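PDB 5UR2: bifunctional protein PutA, which probably catalyses both steps of proline breakdown to glutamate, as an FAD-dependent proline dehydrogenase joined to an NAD-dependent L-glutamate gamma-semialdehyde dehydrogenase. Local coordinates for residues A538-W549 / G685-F693; Q556-L564 / V652-N660. One frame throughout, in Å; residues are numbered along the deposited sequence.

In the fold
Both contacts lie in the aldehyde dehydrogenase part of PutA, on the same side of the chain's centre, their own centres about 13 Å apart. Their first halves come from successive helices, 532-549 and 554-570. The partners follow later: helix 646-657 for contact 2, then the loop and strand 691-693 for contact 1, so both segments of contact 2 fall between those of contact 1. Strand 661-665, directly after contact 2, pairs in parallel with strand 691-693. Trp549 of contact 1 reaches contact 2. Contact 1 sets a helix against loop and strand, contact 2 helix against helix, both beside the Rossmann-type sheet and away from the predicted catalytic residues Glu746 and Cys780.

Contact 1. Residues A538-W549 / G685-F693; sequences AMQAAQTAYKTW and GFPQGVINF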
# COMPACT_ATOMS: atom_id res chain seq x y z
N ALA B 538 -29.10 15.78 12.96
CA ALA B 538 -27.68 15.51 12.81
C ALA B 538 -27.40 14.81 11.47
O ALA B 538 -26.47 15.18 10.75
CB ALA B 538 -27.17 14.67 13.99
N MET B 539 -28.20 13.81 11.13
CA MET B 539 -28.01 13.11 9.86
C MET B 539 -28.18 14.05 8.67
O MET B 539 -27.40 13.98 7.71
CB MET B 539 -28.99 11.94 9.75
CG MET B 539 -28.70 10.82 10.73
SD MET B 539 -27.06 10.11 10.50
CE MET B 539 -27.14 9.63 8.77
N GLN B 540 -29.20 14.92 8.72
CA GLN B 540 -29.43 15.86 7.62
C GLN B 540 -28.29 16.86 7.50
O GLN B 540 -27.84 17.15 6.39
CB GLN B 540 -30.77 16.60 7.80
CG GLN B 540 -32.04 15.78 7.46
CD GLN B 540 -32.11 15.34 6.00
OE1 GLN B 540 -31.52 15.96 5.12
NE2 GLN B 540 -32.82 14.24 5.74
N ALA B 541 -27.82 17.41 8.64
CA ALA B 541 -26.71 18.36 8.60
C ALA B 541 -25.44 17.74 8.02
O ALA B 541 -24.73 18.37 7.23
CB ALA B 541 -26.44 18.91 10.01
N ALA B 542 -25.16 16.48 8.38
CA ALA B 542 -23.98 15.78 7.86
C ALA B 542 -24.09 15.51 6.37
O ALA B 542 -23.12 15.68 5.62
CB ALA B 542 -23.79 14.46 8.61
N GLN B 543 -25.28 15.10 5.91
CA GLN B 543 -25.48 14.82 4.50
C GLN B 543 -25.36 16.09 3.66
O GLN B 543 -24.69 16.10 2.63
CB GLN B 543 -26.83 14.12 4.30
CG GLN B 543 -27.12 13.72 2.86
CD GLN B 543 -26.15 12.66 2.32
OE1 GLN B 543 -25.59 11.87 3.08
NE2 GLN B 543 -25.95 12.66 1.01
N THR B 544 -25.97 17.18 4.12
CA THR B 544 -25.84 18.45 3.40
C THR B 544 -24.37 18.87 3.34
O THR B 544 -23.86 19.25 2.28
CB THR B 544 -26.67 19.54 4.09
OG1 THR B 544 -28.05 19.24 3.94
CG2 THR B 544 -26.40 20.92 3.48
N ALA B 545 -23.68 18.78 4.48
CA ALA B 545 -22.28 19.17 4.51
C ALA B 545 -21.42 18.29 3.61
O ALA B 545 -20.48 18.78 2.97
CB ALA B 545 -21.77 19.12 5.95
N TYR B 546 -21.76 17.00 3.49
CA TYR B 546 -20.93 16.10 2.69
C TYR B 546 -20.83 16.56 1.24
O TYR B 546 -19.78 16.37 0.61
CB TYR B 546 -21.48 14.68 2.77
CG TYR B 546 -20.74 13.70 1.90
CD1 TYR B 546 -19.42 13.36 2.18
CD2 TYR B 546 -21.35 13.13 0.79
CE1 TYR B 546 -18.73 12.49 1.36
CE2 TYR B 546 -20.68 12.25 -0.02
CZ TYR B 546 -19.36 11.93 0.27
OH TYR B 546 -18.67 11.05 -0.54
N LYS B 547 -21.88 17.21 0.73
CA LYS B 547 -21.92 17.64 -0.67
C LYS B 547 -20.77 18.58 -1.02
O LYS B 547 -20.24 18.52 -2.14
CB LYS B 547 -23.27 18.33 -0.93
CG LYS B 547 -23.48 18.82 -2.34
CD LYS B 547 -24.75 19.66 -2.45
CE LYS B 547 -25.13 19.91 -3.92
NZ LYS B 547 -25.16 18.63 -4.70
N THR B 548 -20.36 19.44 -0.09
CA THR B 548 -19.22 20.32 -0.34
C THR B 548 -17.93 19.85 0.32
O THR B 548 -16.85 20.05 -0.23
CB THR B 548 -19.53 21.76 0.11
OG1 THR B 548 -20.01 21.75 1.47
CG2 THR B 548 -20.58 22.41 -0.80
N TRP B 549 -18.02 19.22 1.50
CA TRP B 549 -16.81 18.78 2.18
C TRP B 549 -16.05 17.73 1.38
O TRP B 549 -14.82 17.69 1.44
CB TRP B 549 -17.17 18.24 3.56
CG TRP B 549 -16.02 17.61 4.33
CD1 TRP B 549 -15.82 16.27 4.56
CD2 TRP B 549 -14.93 18.29 4.98
NE1 TRP B 549 -14.68 16.09 5.29
CE2 TRP B 549 -14.12 17.31 5.57
CE3 TRP B 549 -14.57 19.63 5.12
CZ2 TRP B 549 -12.97 17.63 6.29
CZ3 TRP B 549 -13.43 19.94 5.82
CH2 TRP B 549 -12.65 18.95 6.41
N GLY B 685 -11.60 24.74 13.23
CA GLY B 685 -12.23 25.37 12.09
C GLY B 685 -12.97 24.44 11.13
O GLY B 685 -13.16 24.82 9.97
N PHE B 686 -13.38 23.26 11.57
CA PHE B 686 -14.15 22.39 10.70
C PHE B 686 -15.48 23.06 10.36
O PHE B 686 -16.18 23.51 11.27
CB PHE B 686 -14.36 21.02 11.35
CG PHE B 686 -13.13 20.16 11.35
CD1 PHE B 686 -12.15 20.31 12.32
CD2 PHE B 686 -12.94 19.19 10.37
CE1 PHE B 686 -11.02 19.52 12.32
CE2 PHE B 686 -11.81 18.40 10.36
CZ PHE B 686 -10.84 18.57 11.34
N PRO B 687 -15.86 23.14 9.08
CA PRO B 687 -17.10 23.84 8.71
C PRO B 687 -18.32 23.19 9.35
O PRO B 687 -18.33 22.00 9.68
CB PRO B 687 -17.15 23.69 7.18
CG PRO B 687 -15.80 23.33 6.76
CD PRO B 687 -15.18 22.57 7.92
N GLN B 688 -19.37 23.99 9.49
CA GLN B 688 -20.58 23.51 10.12
C GLN B 688 -21.10 22.26 9.41
O GLN B 688 -21.14 22.19 8.18
CB GLN B 688 -21.65 24.60 10.10
CG GLN B 688 -22.08 25.00 8.73
CD GLN B 688 -23.25 25.96 8.74
OE1 GLN B 688 -23.30 26.89 9.55
NE2 GLN B 688 -24.22 25.71 7.87
N GLY B 689 -21.49 21.27 10.21
CA GLY B 689 -22.09 20.05 9.70
C GLY B 689 -21.10 18.96 9.32
O GLY B 689 -21.52 17.81 9.15
N VAL B 690 -19.81 19.28 9.15
CA VAL B 690 -18.84 18.25 8.80
C VAL B 690 -18.73 17.22 9.92
O VAL B 690 -18.71 16.01 9.67
CB VAL B 690 -17.48 18.88 8.46
CG1 VAL B 690 -16.39 17.81 8.23
CG2 VAL B 690 -17.61 19.79 7.20
N ILE B 691 -18.73 17.69 11.17
CA ILE B 691 -18.72 16.83 12.34
C ILE B 691 -19.85 17.28 13.26
O ILE B 691 -19.97 18.47 13.56
CB ILE B 691 -17.35 16.88 13.05
CG1 ILE B 691 -16.28 16.28 12.14
CG2 ILE B 691 -17.38 16.13 14.37
CD1 ILE B 691 -14.86 16.63 12.51
N ASN B 692 -20.71 16.35 13.67
CA ASN B 692 -21.84 16.67 14.53
C ASN B 692 -21.76 15.86 15.82
O ASN B 692 -21.38 14.69 15.81
CB ASN B 692 -23.17 16.44 13.83
CG ASN B 692 -23.27 17.22 12.53
OD1 ASN B 692 -23.71 18.38 12.52
ND2 ASN B 692 -22.80 16.62 11.44
N PHE B 693 -22.14 16.50 16.92
CA PHE B 693 -21.97 15.98 18.27
C PHE B 693 -23.34 15.60 18.83
O PHE B 693 -24.15 16.48 19.14
CB PHE B 693 -21.30 17.03 19.15
CG PHE B 693 -21.05 16.58 20.56
CD1 PHE B 693 -20.15 15.56 20.83
CD2 PHE B 693 -21.66 17.23 21.62
CE1 PHE B 693 -19.88 15.18 22.14
CE2 PHE B 693 -21.40 16.86 22.94
CZ PHE B 693 -20.52 15.83 23.20
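Trp549 and Val690 make the main apolar contact. CG1 of Val690 sits over one face of the indole, 3.6 Å from the centroid of its five-membered ring and 13° off the normal, a clear CH-pi contact, while CG2 reaches the six-membered ring at CE3. With its CG anti to the backbone N (chi1 174°), Trp549 holds the indole across the valine methyls. The far end of the indole meets the start of the loop: CZ3 lies 3.8 Å from Pro687 CD, and CH2 lies 4.0 Å from Phe686 CD2, with the two aromatic planes inclined at 46°. Trp549 NE1 donates to Ala656 O.

Further back along the helix, small residues bring the loop backbone close: Ala545 CB lies 3.4 Å from Gly689 C, and Ala542 CA directs a C-H at Gly689 O, 3.4 Å away and nearly straight. Gly689 has positive phi where the loop backbone approaches the helix. Strand 691-693 and helix 538-549 run almost antiparallel, their axes 8.5 Å apart at closest approach; the helix packs on the loop leading into this strand and on Asn692 within it. The strand belongs to the Rossmann-type sheet of the aldehyde dehydrogenase fold, where it pairs in parallel with strand 661-665.

The polar side chain facing the helix is Asn692. Its ND2 donates to Gly689 O at 2.9 Å, approaching from above the carbonyl plane, and this ties strand to loop; the amide lies against the helix with OD1 by Ala541 CB and ND2 3.7 Å from Ala542 CB. Both amide atoms have further partners, since ND2 also bonds to Val662 O and OD1 accepts from Asn502 N, which fixes which way round the buried amide lies.

Contact 2. Residues Q556-L564 / V652-N660; sequences QRAALVDKL and VTAAAVAGN
Val657 O is gripped by two nitrogens of one side chain: Arg557 NE at 2.9 Å and Arg557 NH2 at 3.0 Å. The carbonyl oxygen lies at the guanidinium edge, close to its plane, and both donors come from the same face of the carbonyl, NE well above its plane and NH2 less tilted. A bend at chi3 (-52°) turns the guanidinium so that this side faces the helix end. One face of the group rests on Gly659, whose CA is 3.5 Å from Arg557 CZ. Gly659, with positive phi, ends helix 646-657 in a Schellman motif, and the arginine's positive charge at this C-terminus would probably be favoured by the helix dipole.

Beyond the arginine, along the two helices, the packing is apolar. CG2 of Val657 points at the backbone of the facing helix, 3.8 Å from Ala558 CA, and meets Val561 CG2 at 4.0 Å, the two valines crossing at about a right angle. One turn earlier in its helix, Thr653 turns its methyl to the interface, CG2 lying 3.7 Å from Leu564 CD2, while its hydroxyl (chi1 57°) bonds back to Ala649 O.

Segments 556-564 and 652-657 form an antiparallel helix pair (159°, axes 9.9 Å apart at closest approach) within the aldehyde dehydrogenase domain, the second leading through Gly659 and Asn660 into strand 661-665. Helix 587-611 touches both, Val561 through Cys601 and Ala654 through Tyr604, whereas Trp549 of helix 532-549 touches Arg557, and Ala655 packs on Thr635 of strand 623-638.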
# COMPACT_ATOMS: atom_id res chain seq x y z
N GLN B 556 -6.05 20.50 2.53
CA GLN B 556 -6.78 21.38 3.44
C GLN B 556 -7.51 20.59 4.52
O GLN B 556 -7.61 21.04 5.66
CB GLN B 556 -7.75 22.26 2.65
CG GLN B 556 -7.06 23.25 1.73
CD GLN B 556 -8.00 23.94 0.72
OE1 GLN B 556 -9.12 24.36 1.05
NE2 GLN B 556 -7.52 24.06 -0.52
N ARG B 557 -8.04 19.41 4.18
CA ARG B 557 -8.65 18.58 5.22
C ARG B 557 -7.60 18.10 6.21
O ARG B 557 -7.82 18.14 7.43
CB ARG B 557 -9.41 17.40 4.61
CG ARG B 557 -10.42 17.80 3.54
CD ARG B 557 -11.39 16.64 3.22
NE ARG B 557 -10.72 15.39 2.90
CZ ARG B 557 -10.69 14.85 1.69
NH1 ARG B 557 -11.30 15.46 0.68
NH2 ARG B 557 -10.06 13.69 1.48
N ALA B 558 -6.43 17.69 5.70
CA ALA B 558 -5.34 17.26 6.57
C ALA B 558 -4.84 18.40 7.46
O ALA B 558 -4.48 18.16 8.62
CB ALA B 558 -4.20 16.70 5.72
N ALA B 559 -4.80 19.63 6.93
CA ALA B 559 -4.35 20.77 7.74
C ALA B 559 -5.32 21.05 8.89
O ALA B 559 -4.90 21.46 9.98
CB ALA B 559 -4.19 22.00 6.84
N LEU B 560 -6.63 20.86 8.67
CA LEU B 560 -7.59 21.01 9.76
C LEU B 560 -7.34 19.97 10.84
O LEU B 560 -7.39 20.29 12.04
CB LEU B 560 -9.02 20.89 9.22
CG LEU B 560 -9.53 22.18 8.54
CD1 LEU B 560 -10.89 22.01 7.89
CD2 LEU B 560 -9.60 23.30 9.57
N VAL B 561 -7.02 18.74 10.44
CA VAL B 561 -6.73 17.67 11.39
C VAL B 561 -5.42 17.95 12.14
O VAL B 561 -5.29 17.64 13.34
CB VAL B 561 -6.72 16.32 10.67
CG1 VAL B 561 -6.20 15.21 11.60
CG2 VAL B 561 -8.12 16.03 10.20
N ASP B 562 -4.43 18.51 11.44
CA ASP B 562 -3.20 18.92 12.12
C ASP B 562 -3.46 20.01 13.15
O ASP B 562 -2.88 20.00 14.24
CB ASP B 562 -2.15 19.39 11.11
CG ASP B 562 -1.31 18.25 10.54
OD1 ASP B 562 -1.01 17.28 11.29
OD2 ASP B 562 -0.93 18.34 9.37
N LYS B 563 -4.33 20.97 12.81
CA LYS B 563 -4.62 22.03 13.76
C LYS B 563 -5.31 21.47 15.00
O LYS B 563 -5.00 21.87 16.12
CB LYS B 563 -5.48 23.12 13.12
CG LYS B 563 -5.54 24.42 13.95
CD LYS B 563 -6.33 25.53 13.23
CE LYS B 563 -6.44 26.80 14.09
NZ LYS B 563 -7.43 27.77 13.52
N LEU B 564 -6.21 20.49 14.80
CA LEU B 564 -6.83 19.81 15.94
C LEU B 564 -5.76 19.21 16.86
O LEU B 564 -5.82 19.38 18.08
CB LEU B 564 -7.79 18.73 15.44
CG LEU B 564 -8.42 17.84 16.52
CD1 LEU B 564 -9.16 18.71 17.51
CD2 LEU B 564 -9.33 16.75 15.93
N VAL B 652 -13.12 9.71 14.30
CA VAL B 652 -13.64 10.94 13.72
C VAL B 652 -12.67 11.53 12.71
O VAL B 652 -13.08 11.97 11.62
CB VAL B 652 -13.98 11.96 14.83
CG1 VAL B 652 -14.34 13.33 14.23
CG2 VAL B 652 -15.16 11.48 15.64
N THR B 653 -11.37 11.61 13.06
CA THR B 653 -10.42 12.23 12.14
C THR B 653 -10.17 11.35 10.92
O THR B 653 -9.99 11.87 9.81
CB THR B 653 -9.09 12.56 12.83
OG1 THR B 653 -8.52 11.38 13.39
CG2 THR B 653 -9.28 13.60 13.90
N ALA B 654 -10.13 10.02 11.11
CA ALA B 654 -9.96 9.15 9.94
C ALA B 654 -11.11 9.34 8.97
O ALA B 654 -10.89 9.58 7.78
CB ALA B 654 -9.85 7.68 10.36
N ALA B 655 -12.34 9.30 9.48
CA ALA B 655 -13.51 9.49 8.62
C ALA B 655 -13.48 10.85 7.95
O ALA B 655 -13.66 10.96 6.73
CB ALA B 655 -14.78 9.34 9.45
N ALA B 656 -13.25 11.90 8.73
CA ALA B 656 -13.33 13.25 8.19
C ALA B 656 -12.17 13.55 7.25
O ALA B 656 -12.38 14.12 6.17
CB ALA B 656 -13.38 14.27 9.33
N VAL B 657 -10.94 13.15 7.61
CA VAL B 657 -9.82 13.47 6.73
C VAL B 657 -9.97 12.74 5.41
O VAL B 657 -9.53 13.23 4.36
CB VAL B 657 -8.45 13.15 7.38
CG1 VAL B 657 -8.05 11.68 7.15
CG2 VAL B 657 -7.38 14.07 6.81
N ALA B 658 -10.65 11.59 5.41
CA ALA B 658 -10.92 10.89 4.16
C ALA B 658 -12.00 11.57 3.33
O ALA B 658 -12.31 11.06 2.24
CB ALA B 658 -11.33 9.44 4.43
N GLY B 659 -12.56 12.69 3.77
CA GLY B 659 -13.59 13.37 3.02
C GLY B 659 -15.01 13.02 3.42
O GLY B 659 -15.95 13.40 2.71
N ASN B 660 -15.20 12.24 4.47
CA ASN B 660 -16.55 11.95 4.93
C ASN B 660 -17.00 12.99 5.96
O ASN B 660 -16.19 13.69 6.55
CB ASN B 660 -16.62 10.55 5.53
CG ASN B 660 -16.10 9.50 4.57
OD1 ASN B 660 -16.81 9.07 3.64
ND2 ASN B 660 -14.84 9.07 4.79